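Local atomic coordinates of glycosyltransferase Gtf1 (Streptococcus pneumoniae, PDB entry 4PQG), a protein that is a glycosyltransferase of the GT-B fold, with an added extended beta-sheet domain, and holds uridine-5'-diphosphate in a pocket. Residues Tyr170-Tyr175 with Ile185-Gly190. Sequence-based numbering, arbitrary orientation.
Sequences YQRTFY and ILMNQG
Y170 offers its carbonyl to M187, in a beta hairpin whose strands 166-175 and 181-188 run antiparallel within the GtfA extended beta-sheet domain. M187 N lies 2.8 Å from Y170 O and stands above the carbonyl plane; Y170 and Q171 both face Y159 on the other neighbouring strand, a classic beta bulge. Q171 and L186 form a non-hydrogen-bonded pair, where Q171 CA approaches I185 O at 3.3 Å in a CA-H...O contact. Q171 CG is anti to the backbone N (chi1 -178°) and the chain continues extended, side by side with that of L186, Q171 OE1 lying 4.0 Å from L186 CD2, while Q171 NE2 gives a nearly straight hydrogen bond to T173 OG1. R172 and I185 are the hydrogen-bonded pair, bonded in both directions, R172 N to I185 O and I185 N to R172 O. Arginine suits this partly exposed place: its chain, extended from CG to NE, runs past M50 and L52 while NE makes a salt bridge with E158. M187, bent at chi2 and chi3, brings both SD and CE to 3.5 Å from R172 NH1. On the same face the buried F174 ring, touching M50 and C156 and meeting the Y183 ring, crosses I185 obliquely, F174 CE2 resting 3.9 Å from I185 CD1.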
loop_
_atom_site.group_PDB
_atom_site.type_symbol
_atom_site.label_atom_id
_atom_site.label_comp_id
_atom_site.label_asym_id
_atom_site.label_seq_id
_atom_site.Cartn_x
_atom_site.Cartn_y
_atom_site.Cartn_z
ATOM N N TYR A 170 3.043 20.826 -19.936
ATOM C CA TYR A 170 1.744 21.234 -20.504
ATOM C C TYR A 170 0.881 20.126 -21.124
ATOM O O TYR A 170 -0.340 20.290 -21.254
ATOM C CB TYR A 170 1.887 22.419 -21.467
ATOM C CG TYR A 170 2.767 22.169 -22.659
ATOM C CD1 TYR A 170 2.235 21.676 -23.854
ATOM C CD2 TYR A 170 4.140 22.441 -22.607
ATOM C CE1 TYR A 170 3.038 21.451 -24.966
ATOM C CE2 TYR A 170 4.953 22.217 -23.718
ATOM C CZ TYR A 170 4.397 21.723 -24.895
ATOM O OH TYR A 170 5.201 21.503 -25.997
ATOM N N GLN A 171 1.497 19.018 -21.517
ATOM C CA GLN A 171 0.752 17.956 -22.211
ATOM C C GLN A 171 1.339 16.594 -21.896
ATOM O O GLN A 171 2.568 16.440 -21.815
ATOM C CB GLN A 171 0.772 18.182 -23.732
ATOM C CG GLN A 171 -0.006 17.174 -24.581
ATOM C CD GLN A 171 -0.075 17.593 -26.042
ATOM O OE1 GLN A 171 -0.175 18.780 -26.336
ATOM N NE2 GLN A 171 -0.004 16.621 -26.968
ATOM N N ARG A 172 0.445 15.623 -21.716
ATOM C CA ARG A 172 0.811 14.211 -21.632
ATOM C C ARG A 172 0.046 13.467 -22.701
ATOM O O ARG A 172 -1.160 13.649 -22.823
ATOM C CB ARG A 172 0.382 13.627 -20.293
ATOM C CG ARG A 172 1.196 14.073 -19.127
ATOM C CD ARG A 172 1.187 12.968 -18.089
ATOM N NE ARG A 172 1.910 13.405 -16.907
ATOM C CZ ARG A 172 1.356 13.929 -15.818
ATOM N NH1 ARG A 172 0.043 14.102 -15.726
ATOM N NH2 ARG A 172 2.134 14.281 -14.800
ATOM N N THR A 173 0.723 12.609 -23.453
ATOM C CA THR A 173 0.052 11.838 -24.503
ATOM C C THR A 173 0.288 10.356 -24.227
ATOM O O THR A 173 1.395 9.972 -23.861
ATOM C CB THR A 173 0.572 12.220 -25.915
ATOM O OG1 THR A 173 0.194 13.563 -26.225
ATOM C CG2 THR A 173 0.005 11.286 -27.006
ATOM N N PHE A 174 -0.756 9.549 -24.390
ATOM C CA PHE A 174 -0.662 8.091 -24.253
ATOM C C PHE A 174 -0.818 7.421 -25.613
ATOM O O PHE A 174 -1.651 7.847 -26.431
ATOM C CB PHE A 174 -1.669 7.560 -23.214
ATOM C CG PHE A 174 -1.264 7.866 -21.792
ATOM C CD1 PHE A 174 -0.584 6.918 -21.030
ATOM C CD2 PHE A 174 -1.506 9.121 -21.233
ATOM C CE1 PHE A 174 -0.166 7.210 -19.738
ATOM C CE2 PHE A 174 -1.102 9.415 -19.938
ATOM C CZ PHE A 174 -0.425 8.455 -19.187
ATOM N N TYR A 175 -0.023 6.376 -25.835
ATOM C CA TYR A 175 0.091 5.719 -27.139
ATOM C C TYR A 175 -0.442 4.291 -27.159
ATOM O O TYR A 175 -0.543 3.616 -26.103
ATOM C CB TYR A 175 1.554 5.682 -27.593
ATOM C CG TYR A 175 2.162 7.050 -27.706
ATOM C CD1 TYR A 175 2.017 7.796 -28.869
ATOM C CD2 TYR A 175 2.892 7.595 -26.639
ATOM C CE1 TYR A 175 2.554 9.063 -28.975
ATOM C CE2 TYR A 175 3.447 8.859 -26.730
ATOM C CZ TYR A 175 3.261 9.591 -27.902
ATOM O OH TYR A 175 3.797 10.853 -28.007
ATOM N N ILE A 185 -3.577 14.669 -22.554
ATOM C CA ILE A 185 -4.106 15.334 -21.379
ATOM C C ILE A 185 -3.475 16.703 -21.378
ATOM O O ILE A 185 -2.251 16.811 -21.393
ATOM C CB ILE A 185 -3.777 14.605 -20.055
ATOM C CG1 ILE A 185 -4.111 13.102 -20.155
ATOM C CG2 ILE A 185 -4.495 15.301 -18.889
ATOM C CD1 ILE A 185 -3.558 12.261 -18.996
ATOM N N LEU A 186 -4.305 17.735 -21.400
ATOM C CA LEU A 186 -3.797 19.096 -21.319
ATOM C C LEU A 186 -3.679 19.433 -19.842
ATOM O O LEU A 186 -4.650 19.314 -19.100
ATOM C CB LEU A 186 -4.702 20.067 -22.081
ATOM C CG LEU A 186 -4.874 19.726 -23.571
ATOM C CD1 LEU A 186 -5.676 20.837 -24.255
ATOM C CD2 LEU A 186 -3.530 19.518 -24.272
ATOM N N MET A 187 -2.467 19.824 -19.431
ATOM C CA MET A 187 -2.131 20.047 -18.036
ATOM C C MET A 187 -2.141 21.525 -17.688
ATOM O O MET A 187 -1.804 22.376 -18.512
ATOM C CB MET A 187 -0.737 19.475 -17.731
ATOM C CG MET A 187 -0.572 18.007 -18.081
ATOM S SD MET A 187 -1.617 16.912 -17.093
ATOM C CE MET A 187 -1.100 17.383 -15.437
ATOM N N ASN A 188 -2.514 21.828 -16.452
ATOM C CA ASN A 188 -2.380 23.188 -15.948
ATOM C C ASN A 188 -1.972 23.132 -14.481
ATOM O O ASN A 188 -2.765 22.765 -13.603
ATOM C CB ASN A 188 -3.666 23.999 -16.171
ATOM C CG ASN A 188 -3.587 25.409 -15.591
ATOM O OD1 ASN A 188 -2.517 25.892 -15.228
ATOM N ND2 ASN A 188 -4.729 26.067 -15.502
ATOM N N GLN A 189 -0.703 23.457 -14.252
ATOM C CA GLN A 189 -0.094 23.439 -12.919
ATOM C C GLN A 189 -0.387 22.136 -12.159
ATOM O O GLN A 189 -0.840 22.158 -11.016
ATOM C CB GLN A 189 -0.499 24.691 -12.118
ATOM C CG GLN A 189 0.061 26.011 -12.668
ATOM C CD GLN A 189 1.590 26.033 -12.796
ATOM O OE1 GLN A 189 2.319 25.586 -11.897
ATOM N NE2 GLN A 189 2.083 26.564 -13.916
ATOM N N GLY A 190 -0.142 21.003 -12.816
ATOM C CA GLY A 190 -0.410 19.688 -12.223
ATOM C C GLY A 190 -1.845 19.188 -12.295
ATOM O O GLY A 190 -2.135 18.036 -11.950
#